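Local coordinates for endo-1,3-beta-glucanase, family GH16 (Zobellia galactanivorans, PDB 5FUI), which is a laminarinase whose C-terminal family 6 carbohydrate-binding module, the part described here, binds the storage glucan laminarin, at residues A[43-48]-A[121-126]. Sequence-based numbering, arbitrary orientation.
With MG (magnesium ion), chain E; APY (2-aminomethyl-pyridine), chain C.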
ATOM      1  N   SER A  43      -1.659  -0.887  12.555  1.00 10.16           N
ATOM      2  CA  SER A  43      -2.273  -1.784  11.549  1.00 10.27           C
ATOM      3  C   SER A  43      -1.258  -2.104  10.432  1.00  9.91           C
ATOM      4  O   SER A  43      -0.340  -1.341  10.184  1.00 10.70           O
ATOM      5  CB  SER A  43      -3.430  -1.053  10.906  1.00 11.35           C
ATOM      6  OG  SER A  43      -4.425  -0.723  11.869  1.00 11.00           O
ATOM      7  N   TRP A  44      -1.436  -3.264   9.789  1.00  9.29           N
ATOM      8  CA  TRP A  44      -0.635  -3.613   8.660  1.00  9.87           C
ATOM      9  C   TRP A  44      -1.284  -4.635   7.790  1.00 10.66           C
ATOM     10  O   TRP A  44      -2.296  -5.278   8.192  1.00  9.98           O
ATOM     11  CB  TRP A  44       0.791  -4.095   9.076  1.00 10.17           C
ATOM     12  CG  TRP A  44       0.765  -5.235  10.109  1.00  9.31           C
ATOM     13  CD1 TRP A  44       0.810  -5.153  11.493  1.00  9.98           C
ATOM     14  CD2 TRP A  44       0.572  -6.669   9.802  1.00 11.06           C
ATOM     15  NE1 TRP A  44       0.706  -6.412  12.065  1.00 11.61           N
ATOM     16  CE2 TRP A  44       0.513  -7.365  11.071  1.00 10.37           C
ATOM     17  CE3 TRP A  44       0.348  -7.406   8.600  1.00 10.80           C
ATOM     18  CZ2 TRP A  44       0.307  -8.715  11.146  1.00 11.86           C
ATOM     19  CZ3 TRP A  44       0.200  -8.821   8.712  1.00 13.18           C
ATOM     20  CH2 TRP A  44       0.192  -9.427   9.958  1.00 13.34           C
ATOM     21  N   MET A  45      -0.717  -4.822   6.599  1.00  9.38           N
ATOM     22  CA  MET A  45      -1.222  -5.830   5.657  1.00  9.53           C
ATOM     23  C   MET A  45      -0.027  -6.459   4.995  1.00 10.76           C
ATOM     24  O   MET A  45       0.951  -5.750   4.688  1.00 11.59           O
ATOM     25  CB  MET A  45      -2.110  -5.203   4.604  1.00 10.47           C
ATOM     26  CG  MET A  45      -3.359  -4.518   5.116  1.00 11.94           C
ATOM     27  SD  MET A  45      -3.064  -2.722   5.565  1.00 15.62           S
ATOM     28  CE  MET A  45      -3.099  -2.007   3.974  1.00 14.51           C
ATOM     29  N   SER A  46      -0.114  -7.729   4.657  1.00 10.58           N
ATOM     30  CA  SER A  46       1.010  -8.426   4.033  1.00 10.17           C
ATOM     31  C   SER A  46       0.515  -9.193   2.785  1.00 12.05           C
ATOM     32  O   SER A  46      -0.465  -9.922   2.870  1.00 12.02           O
ATOM     33  CB  SER A  46       1.608  -9.402   5.067  1.00 12.71           C
ATOM     34  OG  SER A  46       2.666 -10.191   4.617  1.00 16.85           O
ATOM     35  N   TYR A  47       1.274  -9.089   1.692  1.00 12.60           N
ATOM     36  CA  TYR A  47       0.913  -9.673   0.370  1.00 11.13           C
ATOM     37  C   TYR A  47       2.052 -10.601  -0.081  1.00 14.08           C
ATOM     38  O   TYR A  47       3.131 -10.160  -0.434  1.00 14.33           O
ATOM     39  CB  TYR A  47       0.777  -8.512  -0.631  1.00 12.64           C
ATOM     40  CG  TYR A  47      -0.208  -7.454  -0.199  1.00 11.44           C
ATOM     41  CD1 TYR A  47       0.193  -6.369   0.632  1.00 11.15           C
ATOM     42  CD2 TYR A  47      -1.595  -7.545  -0.566  1.00 10.43           C
ATOM     43  CE1 TYR A  47      -0.731  -5.392   1.030  1.00  9.96           C
ATOM     44  CE2 TYR A  47      -2.512  -6.562  -0.155  1.00 11.42           C
ATOM     45  CZ  TYR A  47      -2.077  -5.512   0.701  1.00 11.49           C
ATOM     46  OH  TYR A  47      -2.906  -4.544   1.147  1.00 12.13           O
ATOM     47  N   PRO A  48       1.846 -11.926  -0.035  1.00 16.56           N
ATOM     48  CA  PRO A  48       2.921 -12.851  -0.445  1.00 16.71           C
ATOM     49  C   PRO A  48       3.059 -12.936  -1.994  1.00 14.33           C
ATOM     50  O   PRO A  48       2.133 -12.644  -2.775  1.00 15.35           O
ATOM     51  CB  PRO A  48       2.467 -14.185   0.131  1.00 19.28           C
ATOM     52  CG  PRO A  48       0.991 -14.111  -0.061  1.00 23.55           C
ATOM     53  CD  PRO A  48       0.690 -12.687   0.486  1.00 22.06           C
ATOM     54  N   GLY A 121      -2.421   6.087  11.540  1.00 11.01           N
ATOM     55  CA  GLY A 121      -3.655   5.678  10.916  1.00 13.87           C
ATOM     56  C   GLY A 121      -4.476   6.833  10.314  1.00 10.50           C
ATOM     57  O   GLY A 121      -4.009   7.976  10.158  1.00 13.65           O
ATOM     58  N   GLY A 122      -5.723   6.433   9.955  1.00 12.33           N
ATOM     59  CA  GLY A 122      -6.669   7.423   9.410  1.00 12.51           C
ATOM     60  C   GLY A 122      -6.600   7.586   7.902  1.00 11.79           C
ATOM     61  O   GLY A 122      -6.938   8.625   7.408  1.00 15.98           O
ATOM     62  N   TRP A 123      -6.197   6.546   7.203  1.00 11.29           N
ATOM     63  CA  TRP A 123      -6.096   6.525   5.743  1.00 10.13           C
ATOM     64  C   TRP A 123      -6.675   5.234   5.228  1.00  9.85           C
ATOM     65  O   TRP A 123      -6.818   4.226   5.984  1.00  9.92           O
ATOM     66  CB  TRP A 123      -4.622   6.719   5.258  1.00 10.57           C
ATOM     67  CG  TRP A 123      -3.670   5.680   5.860  1.00  9.13           C
ATOM     68  CD1 TRP A 123      -3.140   5.710   7.135  1.00 10.82           C
ATOM     69  CD2 TRP A 123      -3.188   4.444   5.234  1.00  9.04           C
ATOM     70  NE1 TRP A 123      -2.296   4.616   7.341  1.00 10.46           N
ATOM     71  CE2 TRP A 123      -2.345   3.802   6.202  1.00  9.69           C
ATOM     72  CE3 TRP A 123      -3.378   3.817   3.980  1.00 10.84           C
ATOM     73  CZ2 TRP A 123      -1.720   2.590   5.943  1.00  9.04           C
ATOM     74  CZ3 TRP A 123      -2.674   2.612   3.723  1.00 10.48           C
ATOM     75  CH2 TRP A 123      -1.883   2.026   4.706  1.00  9.85           C
ATOM     76  N   ASN A 124      -7.129   5.313   3.946  1.00  8.73           N
ATOM     77  CA  ASN A 124      -7.714   4.118   3.251  1.00  8.93           C
ATOM     78  C   ASN A 124      -6.837   3.758   2.071  1.00  9.22           C
ATOM     79  O   ASN A 124      -6.136   4.686   1.512  1.00  8.97           O
ATOM     80  CB  ASN A 124      -9.094   4.415   2.716  1.00  9.78           C
ATOM     81  CG  ASN A 124     -10.165   4.622   3.802  1.00 10.43           C
ATOM     82  OD1 ASN A 124     -11.217   5.263   3.496  1.00 14.10           O
ATOM     83  ND2 ASN A 124      -9.934   4.182   4.996  1.00  9.02           N
ATOM     84  N   ILE A 125      -6.857   2.507   1.603  1.00  8.84           N
ATOM     85  CA  ILE A 125      -6.146   2.177   0.376  1.00  8.54           C
ATOM     86  C   ILE A 125      -6.945   1.178  -0.474  1.00  9.10           C
ATOM     87  O   ILE A 125      -7.493   0.208   0.048  1.00  9.70           O
ATOM     88  CB  ILE A 125      -4.715   1.653   0.722  1.00  8.10           C
ATOM     89  CG1 ILE A 125      -4.018   1.268  -0.574  1.00  8.65           C
ATOM     90  CG2 ILE A 125      -4.797   0.427   1.732  1.00 10.82           C
ATOM     91  CD1 ILE A 125      -2.501   1.113  -0.396  1.00 10.03           C
ATOM     92  N   ASN A 126      -6.966   1.450  -1.772  1.00  7.98           N
ATOM     93  CA  ASN A 126      -7.741   0.693  -2.739  1.00  9.02           C
ATOM     94  C   ASN A 126      -6.845  -0.390  -3.431  1.00  9.46           C
ATOM     95  O   ASN A 126      -7.213  -1.597  -3.480  1.00 11.22           O
ATOM     96  CB  ASN A 126      -8.372   1.646  -3.795  1.00  9.78           C
ATOM     97  CG  ASN A 126      -9.204   0.945  -4.850  1.00 12.94           C
ATOM     98  OD1 ASN A 126      -9.516  -0.220  -4.751  1.00 13.89           O
ATOM     99  ND2 ASN A 126      -9.593   1.705  -5.894  1.00 12.24           N
TER
HETATM  100 MG    MG E1386      -9.368  -2.458  -4.014  1.00 10.89          MG
HETATM  101  N   APY C 132       5.966  -6.076   6.967  1.00 26.35           N
HETATM  102  CM  APY C 132       4.598  -5.633   7.154  1.00 27.45           C
HETATM  103  C2  APY C 132       4.364  -6.692   8.218  1.00 27.43           C
HETATM  104  C3  APY C 132       4.467  -6.331   9.540  1.00 23.44           C
HETATM  105  C4  APY C 132       4.341  -7.294  10.570  1.00 24.16           C
HETATM  106  C5  APY C 132       4.208  -8.648  10.215  1.00 29.16           C
HETATM  107  C6  APY C 132       4.118  -9.011   8.880  1.00 27.69           C
HETATM  108  N1  APY C 132       4.250  -8.034   7.913  1.00 24.55           N
HETATM  109  O   HOH W   1     -10.856  -3.387  -5.561  1.00 30.25           O
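N126, the neighbour of the I125 that meets M45, chelates a magnesium ion through its carbonyl O and side-chain OD1, each 2.4 Å from the metal. Its CG lies anti to the backbone N (chi1 -180°), which brings OD1 round to the same ion as O. E14, E16, the carbonyl of E34 and a water complete six ligands.

The contact itself is apolar and small, burying 87 Å² in total. The M45 chain bends at its last two torsions (chi2 88°, chi3 79°). Its methyl CE thereby lies 3.7 Å from I125 CG2, the two side chains passing alongside with opposite headings. The same CE approaches W123 CH2 obliquely, at 4.3 Å, while F73 stacks on that indole.

W44 points away from this core. Its indole lies nearly parallel to the pyridine of 2-aminomethyl-pyridine, whose C4 lies over its middle, 3.8 Å above the plane; D76 hydrogen-bonds the ligand. Without this platform, as with an alanine here, one pyridine face would probably lose its flat support, leaving D76 and the other pocket residues to hold the ligand.

With M45 and I125 on strands of different sheets, the methionine bridges the two layers of the β-sandwich (jelly roll) characteristic of family 6 modules.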